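Local coordinates for structural polyprotein, VP1 (Israeli acute paralysis virus, PDB 5CDD), which probably serves as a structural protein of the virus capsid, a jelly-roll subunit that assembles with other capsid chains into the pentamers of the shell, at residues Y83-Y88 and G191-P196; Y109-L114 and G128-T133. All coordinates share one frame; numbering follows the deposited sequence.

Contact 1: residues Y83-Y88 and G191-P196; sequences YLYRFY and GWMIGP
Phe87 pairs antiparallel with Gly191 at the start of strand 87-98, and because Arg86 and Phe87 both face that one glycine, the pair forms a classic beta bulge. Gly191 N gives its hydrogen to Phe87 O at 2.9 Å. In return Gly191 O takes the Phe87 N-H at 3.2 Å and, weakly, the Arg86 N-H at 3.4 Å. Away from the bridge both segments are loop, joined again where Ile194 N donates to Leu84 O over 2.7 Å in a nearly straight bond (173° at the hydrogen).

The CB of Tyr85 rests against Gly191 O, and CG is nearest to Gly191 N. CD1 then meets Met193 CA at 3.5 Å, CE1 touches Met193 CB at 3.7 Å, and OH ends beside Met193 CE, so the ring runs obliquely across the methionine. The hydroxyl itself is hydrogen-bonded to Glu53 O of another capsid chain, and the carboxylate of that same Glu53 accepts the N-H groups of Trp192 and Met193. This end of the loop, Trp192 and Met193, is thus held at a junction between chains.

Around the bulge, Phe87 and Trp192 lie side by side and point the same way, with CE2 of the phenylalanine 3.6 Å from CE3 of the indole; their planes meet at an oblique 55°. Arg86 comes at about a right angle to Ile194, its NH1 hydrogen-bonded to Arg106 O of a different capsid chain. Ile194 CG1 sits between its own backbone N and carbonyl carbon (chi1 53°), against Leu84 O. From there CD1 reaches the guanidinium and lies over the centre of one face, 3.5 Å from Arg86 NH2.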
ATOM      1  N   TYR A  83      22.745  27.697  32.724  1.00 26.89           N
ATOM      2  CA  TYR A  83      23.872  28.468  33.238  1.00 25.58           C
ATOM      3  C   TYR A  83      25.011  28.660  32.240  1.00 25.36           C
ATOM      4  O   TYR A  83      25.908  29.470  32.473  1.00 27.56           O
ATOM      5  CB  TYR A  83      24.402  27.816  34.515  1.00 25.82           C
ATOM      6  CG  TYR A  83      23.668  28.241  35.769  1.00 25.90           C
ATOM      7  CD1 TYR A  83      23.861  29.511  36.312  1.00 26.16           C
ATOM      8  CD2 TYR A  83      22.789  27.375  36.417  1.00 26.14           C
ATOM      9  CE1 TYR A  83      23.200  29.909  37.473  1.00 27.38           C
ATOM     10  CE2 TYR A  83      22.119  27.763  37.581  1.00 27.60           C
ATOM     11  CZ  TYR A  83      22.331  29.032  38.104  1.00 28.13           C
ATOM     12  OH  TYR A  83      21.689  29.422  39.259  1.00 28.16           O
ATOM     13  N   LEU A  84      24.974  27.925  31.132  1.00 24.51           N
ATOM     14  CA  LEU A  84      26.010  28.030  30.105  1.00 23.60           C
ATOM     15  C   LEU A  84      25.627  28.997  28.986  1.00 23.54           C
ATOM     16  O   LEU A  84      26.441  29.295  28.113  1.00 23.54           O
ATOM     17  CB  LEU A  84      26.291  26.657  29.488  1.00 23.58           C
ATOM     18  CG  LEU A  84      26.880  25.558  30.371  1.00 24.82           C
ATOM     19  CD1 LEU A  84      26.991  24.270  29.572  1.00 24.01           C
ATOM     20  CD2 LEU A  84      28.246  25.985  30.881  1.00 25.86           C
ATOM     21  N   TYR A  85      24.390  29.486  29.016  1.00 23.25           N
ATOM     22  CA  TYR A  85      23.897  30.398  27.987  1.00 22.35           C
ATOM     23  C   TYR A  85      23.240  31.632  28.594  1.00 22.49           C
ATOM     24  O   TYR A  85      23.048  31.704  29.808  1.00 22.69           O
ATOM     25  CB  TYR A  85      22.898  29.656  27.102  1.00 20.93           C
ATOM     26  CG  TYR A  85      23.477  28.396  26.499  1.00 20.13           C
ATOM     27  CD1 TYR A  85      24.253  28.446  25.340  1.00 19.47           C
ATOM     28  CD2 TYR A  85      23.293  27.157  27.114  1.00 19.70           C
ATOM     29  CE1 TYR A  85      24.833  27.297  24.810  1.00 18.18           C
ATOM     30  CE2 TYR A  85      23.871  26.001  26.594  1.00 18.13           C
ATOM     31  CZ  TYR A  85      24.640  26.080  25.444  1.00 18.31           C
ATOM     32  OH  TYR A  85      25.228  24.946  24.933  1.00 18.27           O
ATOM     33  N   ARG A  86      22.888  32.599  27.749  1.00 23.18           N
ATOM     34  CA  ARG A  86      22.262  33.830  28.225  1.00 24.70           C
ATOM     35  C   ARG A  86      20.798  33.989  27.814  1.00 25.80           C
ATOM     36  O   ARG A  86      20.035  34.677  28.490  1.00 26.79           O
ATOM     37  CB  ARG A  86      23.046  35.049  27.733  1.00 25.41           C
ATOM     38  CG  ARG A  86      22.514  36.377  28.263  1.00 26.49           C
ATOM     39  CD  ARG A  86      22.700  36.477  29.771  1.00 29.05           C
ATOM     40  NE  ARG A  86      24.107  36.624  30.137  1.00 29.98           N
ATOM     41  CZ  ARG A  86      24.603  36.349  31.339  1.00 30.55           C
ATOM     42  NH1 ARG A  86      23.808  35.904  32.302  1.00 32.37           N
ATOM     43  NH2 ARG A  86      25.896  36.521  31.581  1.00 31.16           N
ATOM     44  N   PHE A  87      20.409  33.360  26.711  1.00 26.89           N
ATOM     45  CA  PHE A  87      19.038  33.467  26.219  1.00 26.60           C
ATOM     46  C   PHE A  87      18.380  32.110  26.023  1.00 27.02           C
ATOM     47  O   PHE A  87      19.060  31.092  25.882  1.00 27.43           O
ATOM     48  CB  PHE A  87      19.022  34.202  24.876  1.00 26.34           C
ATOM     49  CG  PHE A  87      19.548  35.604  24.938  1.00 25.37           C
ATOM     50  CD1 PHE A  87      18.748  36.643  25.405  1.00 25.43           C
ATOM     51  CD2 PHE A  87      20.846  35.890  24.527  1.00 25.56           C
ATOM     52  CE1 PHE A  87      19.230  37.948  25.459  1.00 24.64           C
ATOM     53  CE2 PHE A  87      21.340  37.191  24.577  1.00 26.11           C
ATOM     54  CZ  PHE A  87      20.530  38.223  25.046  1.00 25.17           C
ATOM     55  N   TYR A  88      17.050  32.105  26.014  1.00 27.40           N
ATOM     56  CA  TYR A  88      16.284  30.885  25.789  1.00 27.26           C
ATOM     57  C   TYR A  88      15.215  31.201  24.750  1.00 27.85           C
ATOM     58  O   TYR A  88      14.966  32.367  24.440  1.00 26.92           O
ATOM     59  CB  TYR A  88      15.655  30.369  27.091  1.00 25.86           C
ATOM     60  CG  TYR A  88      14.445  31.124  27.594  1.00 26.21           C
ATOM     61  CD1 TYR A  88      13.200  30.982  26.981  1.00 26.56           C
ATOM     62  CD2 TYR A  88      14.536  31.950  28.711  1.00 26.87           C
ATOM     63  CE1 TYR A  88      12.076  31.643  27.472  1.00 28.27           C
ATOM     64  CE2 TYR A  88      13.420  32.615  29.210  1.00 29.34           C
ATOM     65  CZ  TYR A  88      12.194  32.456  28.588  1.00 29.92           C
ATOM     66  OH  TYR A  88      11.090  33.111  29.089  1.00 33.10           O
ATOM     67  N   GLY A 191      20.639  29.805  23.823  1.00 27.60           N
ATOM     68  CA  GLY A 191      21.494  30.434  22.835  1.00 29.03           C
ATOM     69  C   GLY A 191      22.475  31.427  23.413  1.00 30.04           C
ATOM     70  O   GLY A 191      22.271  31.951  24.507  1.00 31.75           O
ATOM     71  N   TRP A 192      23.540  31.693  22.663  1.00 31.22           N
ATOM     72  CA  TRP A 192      24.580  32.626  23.086  1.00 31.44           C
ATOM     73  C   TRP A 192      25.472  32.207  24.248  1.00 31.57           C
ATOM     74  O   TRP A 192      25.555  32.891  25.270  1.00 33.45           O
ATOM     75  CB  TRP A 192      23.981  33.993  23.425  1.00 31.26           C
ATOM     76  CG  TRP A 192      24.858  35.140  23.020  1.00 31.74           C
ATOM     77  CD1 TRP A 192      26.167  35.340  23.361  1.00 31.22           C
ATOM     78  CD2 TRP A 192      24.482  36.250  22.199  1.00 32.47           C
ATOM     79  NE1 TRP A 192      26.628  36.510  22.802  1.00 32.02           N
ATOM     80  CE2 TRP A 192      25.615  37.088  22.084  1.00 32.50           C
ATOM     81  CE3 TRP A 192      23.297  36.620  21.550  1.00 32.36           C
ATOM     82  CZ2 TRP A 192      25.599  38.272  21.345  1.00 32.47           C
ATOM     83  CZ3 TRP A 192      23.280  37.800  20.814  1.00 33.93           C
ATOM     84  CH2 TRP A 192      24.428  38.611  20.718  1.00 33.23           C
ATOM     85  N   MET A 193      26.134  31.069  24.077  1.00 30.93           N
ATOM     86  CA  MET A 193      27.016  30.512  25.091  1.00 29.72           C
ATOM     87  C   MET A 193      27.940  31.469  25.829  1.00 29.72           C
ATOM     88  O   MET A 193      28.577  32.330  25.221  1.00 29.98           O
ATOM     89  CB  MET A 193      27.835  29.376  24.485  1.00 29.72           C
ATOM     90  CG  MET A 193      28.709  28.639  25.471  1.00 31.61           C
ATOM     91  SD  MET A 193      29.797  27.504  24.611  1.00 33.73           S
ATOM     92  CE  MET A 193      28.724  26.106  24.460  1.00 37.26           C
ATOM     93  N   ILE A 194      28.013  31.301  27.146  1.00 28.71           N
ATOM     94  CA  ILE A 194      28.862  32.135  27.987  1.00 27.56           C
ATOM     95  C   ILE A 194      29.704  31.248  28.903  1.00 29.00           C
ATOM     96  O   ILE A 194      29.793  30.039  28.691  1.00 30.34           O
ATOM     97  CB  ILE A 194      28.013  33.100  28.845  1.00 25.27           C
ATOM     98  CG1 ILE A 194      26.951  32.315  29.619  1.00 22.69           C
ATOM     99  CG2 ILE A 194      27.357  34.142  27.952  1.00 23.04           C
ATOM    100  CD1 ILE A 194      26.070  33.179  30.497  1.00 21.32           C
ATOM    101  N   GLY A 195      30.323  31.846  29.916  1.00 30.12           N
ATOM    102  CA  GLY A 195      31.141  31.078  30.840  1.00 29.37           C
ATOM    103  C   GLY A 195      30.303  30.393  31.904  1.00 29.41           C
ATOM    104  O   GLY A 195      29.303  30.946  32.360  1.00 28.75           O
ATOM    105  N   PRO A 196      30.693  29.183  32.330  1.00 30.33           N
ATOM    106  CA  PRO A 196      29.947  28.444  33.350  1.00 31.13           C
ATOM    107  C   PRO A 196      30.162  28.986  34.756  1.00 32.24           C
ATOM    108  O   PRO A 196      31.178  29.621  35.038  1.00 32.52           O
ATOM    109  CB  PRO A 196      30.492  27.031  33.204  1.00 30.03           C
ATOM    110  CG  PRO A 196      31.936  27.288  32.907  1.00 29.17           C
ATOM    111  CD  PRO A 196      31.859  28.403  31.873  1.00 30.96           C
TER

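Contact 2: residues Y109-L114 and G128-T133; sequences YIRSFL and GPSHIT
Ile110, Arg111 and Ser112 pair with Thr133, Ile132 and His131 as two antiparallel strands, the 110-114 part of strand 110-116 and strand 131-133, whose axes approach to 4.8 Å at 166°. Ile110 N donates to Thr133 O at 2.8 Å and Ser112 N to His131 O at 3.0 Å; the return bonds run from Thr133 N to Ile110 O and from His131 N to Ser112 O. Arg111 and Ile132 form the non-hydrogen-bonded pair between them.

On the face carrying that pair, the bend at chi2 (-82°) sets Arg111 CD 3.5 Å from Ile132 CB. Ile132 CG1 lies anti to the backbone N (chi1 173°), and the CD1 beyond it meets Tyr109 CD1 at 4.0 Å. The guanidinium has Phe113 CZ over one face, offset toward the rim, while Ser130 OG lies at its edge, in plane, a neighbour rather than a hydrogen-bond partner. That oxygen is 3.6 Å from Phe113 CE1 and has a weak hydrogen bond to Tyr20 OH of another capsid chain.

In the jelly-roll sandwich, strand 131-133 is the outermost of its sheet within this chain. Ile110, Ser112 and Thr133 turn to the other face, where they touch His141 of strand 140-145 in the opposing sheet, and the His131 ring meets that of His141. The Arg111 side instead packs against a second copy of this protein, Arg111 on its Ile179 and Ile132 on its Phe97.

Across the inward-facing pairs, Thr133 OG1 comes within 3.7 Å of Ile110 CB, and Ser112 OG lies 3.5 Å from His131 CB. Leu114 CD1 approaches the Pro129 ring at CD.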
ATOM      1  N   TYR A 109      -9.605  16.784  40.557  1.00 36.57           N
ATOM      2  CA  TYR A 109      -9.269  17.054  39.167  1.00 34.56           C
ATOM      3  C   TYR A 109      -8.192  18.129  39.101  1.00 33.39           C
ATOM      4  O   TYR A 109      -8.065  18.951  40.008  1.00 32.19           O
ATOM      5  CB  TYR A 109     -10.514  17.486  38.382  1.00 35.05           C
ATOM      6  CG  TYR A 109     -11.078  18.837  38.757  1.00 35.94           C
ATOM      7  CD1 TYR A 109     -10.455  20.015  38.346  1.00 36.51           C
ATOM      8  CD2 TYR A 109     -12.242  18.940  39.518  1.00 36.59           C
ATOM      9  CE1 TYR A 109     -10.976  21.262  38.680  1.00 37.33           C
ATOM     10  CE2 TYR A 109     -12.771  20.183  39.861  1.00 37.54           C
ATOM     11  CZ  TYR A 109     -12.133  21.338  39.437  1.00 38.44           C
ATOM     12  OH  TYR A 109     -12.651  22.569  39.769  1.00 41.50           O
ATOM     13  N   ILE A 110      -7.411  18.109  38.026  1.00 33.10           N
ATOM     14  CA  ILE A 110      -6.331  19.070  37.838  1.00 31.52           C
ATOM     15  C   ILE A 110      -6.562  19.909  36.586  1.00 31.14           C
ATOM     16  O   ILE A 110      -6.789  19.371  35.506  1.00 31.37           O
ATOM     17  CB  ILE A 110      -4.971  18.354  37.693  1.00 31.17           C
ATOM     18  CG1 ILE A 110      -4.749  17.387  38.862  1.00 29.53           C
ATOM     19  CG2 ILE A 110      -3.856  19.379  37.616  1.00 29.78           C
ATOM     20  CD1 ILE A 110      -4.647  18.048  40.214  1.00 29.03           C
ATOM     21  N   ARG A 111      -6.501  21.226  36.741  1.00 31.88           N
ATOM     22  CA  ARG A 111      -6.689  22.155  35.629  1.00 32.05           C
ATOM     23  C   ARG A 111      -5.414  22.969  35.436  1.00 31.51           C
ATOM     24  O   ARG A 111      -4.774  23.371  36.407  1.00 32.01           O
ATOM     25  CB  ARG A 111      -7.844  23.119  35.922  1.00 34.52           C
ATOM     26  CG  ARG A 111      -9.220  22.483  36.037  1.00 37.78           C
ATOM     27  CD  ARG A 111      -9.845  22.244  34.671  1.00 43.37           C
ATOM     28  NE  ARG A 111     -10.186  23.480  33.960  1.00 44.73           N
ATOM     29  CZ  ARG A 111     -11.115  24.350  34.352  1.00 44.71           C
ATOM     30  NH1 ARG A 111     -11.810  24.137  35.461  1.00 45.06           N
ATOM     31  NH2 ARG A 111     -11.365  25.429  33.621  1.00 42.97           N
ATOM     32  N   SER A 112      -5.040  23.207  34.185  1.00 31.15           N
ATOM     33  CA  SER A 112      -3.855  24.002  33.886  1.00 30.75           C
ATOM     34  C   SER A 112      -4.218  25.048  32.836  1.00 29.44           C
ATOM     35  O   SER A 112      -4.913  24.752  31.865  1.00 28.69           O
ATOM     36  CB  SER A 112      -2.710  23.111  33.389  1.00 31.15           C
ATOM     37  OG  SER A 112      -3.092  22.353  32.257  1.00 36.54           O
ATOM     38  N   PHE A 113      -3.756  26.275  33.048  1.00 28.72           N
ATOM     39  CA  PHE A 113      -4.045  27.376  32.137  1.00 28.22           C
ATOM     40  C   PHE A 113      -2.762  28.082  31.727  1.00 28.30           C
ATOM     41  O   PHE A 113      -1.665  27.701  32.134  1.00 27.77           O
ATOM     42  CB  PHE A 113      -4.950  28.404  32.825  1.00 28.04           C
ATOM     43  CG  PHE A 113      -6.172  27.816  33.467  1.00 27.35           C
ATOM     44  CD1 PHE A 113      -7.357  27.681  32.751  1.00 28.32           C
ATOM     45  CD2 PHE A 113      -6.139  27.400  34.794  1.00 26.82           C
ATOM     46  CE1 PHE A 113      -8.494  27.142  33.349  1.00 27.73           C
ATOM     47  CE2 PHE A 113      -7.268  26.859  35.401  1.00 26.72           C
ATOM     48  CZ  PHE A 113      -8.449  26.729  34.676  1.00 27.23           C
ATOM     49  N   LEU A 114      -2.918  29.121  30.916  1.00 29.23           N
ATOM     50  CA  LEU A 114      -1.794  29.931  30.477  1.00 29.98           C
ATOM     51  C   LEU A 114      -1.850  31.225  31.272  1.00 31.80           C
ATOM     52  O   LEU A 114      -2.889  31.577  31.834  1.00 31.38           O
ATOM     53  CB  LEU A 114      -1.896  30.266  28.987  1.00 28.05           C
ATOM     54  CG  LEU A 114      -1.513  29.216  27.946  1.00 27.08           C
ATOM     55  CD1 LEU A 114      -1.722  29.799  26.559  1.00 25.71           C
ATOM     56  CD2 LEU A 114      -0.062  28.801  28.133  1.00 25.75           C
ATOM     57  N   GLY A 128      -8.969  31.017  27.840  1.00 34.71           N
ATOM     58  CA  GLY A 128      -7.925  30.618  26.913  1.00 32.91           C
ATOM     59  C   GLY A 128      -7.743  29.110  26.938  1.00 32.20           C
ATOM     60  O   GLY A 128      -8.534  28.410  27.574  1.00 32.31           O
ATOM     61  N   PRO A 129      -6.716  28.572  26.259  1.00 31.24           N
ATOM     62  CA  PRO A 129      -6.472  27.126  26.233  1.00 30.97           C
ATOM     63  C   PRO A 129      -6.400  26.541  27.641  1.00 31.82           C
ATOM     64  O   PRO A 129      -5.994  27.225  28.580  1.00 33.27           O
ATOM     65  CB  PRO A 129      -5.144  27.016  25.493  1.00 29.84           C
ATOM     66  CG  PRO A 129      -5.188  28.180  24.564  1.00 30.65           C
ATOM     67  CD  PRO A 129      -5.711  29.283  25.450  1.00 30.31           C
ATOM     68  N   SER A 130      -6.786  25.277  27.779  1.00 32.28           N
ATOM     69  CA  SER A 130      -6.773  24.616  29.079  1.00 31.80           C
ATOM     70  C   SER A 130      -6.790  23.092  28.981  1.00 31.00           C
ATOM     71  O   SER A 130      -7.251  22.524  27.990  1.00 32.94           O
ATOM     72  CB  SER A 130      -7.977  25.081  29.903  1.00 32.87           C
ATOM     73  OG  SER A 130      -8.110  24.322  31.091  1.00 37.93           O
ATOM     74  N   HIS A 131      -6.279  22.440  30.020  1.00 28.78           N
ATOM     75  CA  HIS A 131      -6.247  20.983  30.083  1.00 27.32           C
ATOM     76  C   HIS A 131      -6.736  20.547  31.462  1.00 27.93           C
ATOM     77  O   HIS A 131      -6.553  21.265  32.445  1.00 29.27           O
ATOM     78  CB  HIS A 131      -4.827  20.459  29.865  1.00 25.34           C
ATOM     79  CG  HIS A 131      -4.733  18.964  29.861  1.00 23.57           C
ATOM     80  ND1 HIS A 131      -3.592  18.288  30.234  1.00 23.94           N
ATOM     81  CD2 HIS A 131      -5.640  18.014  29.531  1.00 22.60           C
ATOM     82  CE1 HIS A 131      -3.800  16.986  30.137  1.00 22.77           C
ATOM     83  NE2 HIS A 131      -5.037  16.795  29.713  1.00 21.89           N
ATOM     84  N   ILE A 132      -7.350  19.369  31.534  1.00 26.94           N
ATOM     85  CA  ILE A 132      -7.862  18.852  32.798  1.00 27.29           C
ATOM     86  C   ILE A 132      -7.762  17.333  32.879  1.00 27.41           C
ATOM     87  O   ILE A 132      -8.062  16.633  31.913  1.00 27.95           O
ATOM     88  CB  ILE A 132      -9.339  19.263  33.006  1.00 27.83           C
ATOM     89  CG1 ILE A 132      -9.907  18.579  34.254  1.00 27.75           C
ATOM     90  CG2 ILE A 132     -10.154  18.897  31.781  1.00 28.30           C
ATOM     91  CD1 ILE A 132     -11.344  18.944  34.555  1.00 26.88           C
ATOM     92  N   THR A 133      -7.337  16.829  34.036  1.00 27.56           N
ATOM     93  CA  THR A 133      -7.210  15.389  34.248  1.00 26.61           C
ATOM     94  C   THR A 133      -7.772  14.997  35.610  1.00 26.27           C
ATOM     95  O   THR A 133      -7.952  15.843  36.484  1.00 27.67           O
ATOM     96  CB  THR A 133      -5.736  14.926  34.186  1.00 26.69           C
ATOM     97  OG1 THR A 133      -5.006  15.480  35.289  1.00 27.66           O
ATOM     98  CG2 THR A 133      -5.093  15.372  32.881  1.00 25.64           C
TER

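Both contacts are buried in the assembly, yet they lie on opposite sides of the chain's centre, about 32 Å apart between centres and about 12 Å between nearest atoms. Contact 2 is nested within the loop of chain that contact 1 closes, and the two belong to different sheets. Contact 2 is regular strand pairing, with one face turned into the sandwich and the other to a second copy of the protein. Contact 1 has a single bridge and then becomes loop against loop, with one further backbone bond and contacts such as Tyr85 on Met193. Other capsid chains reach both: at 191-196 they bind backbone N-H groups and the indole, at 128-133 the amide of Ser130.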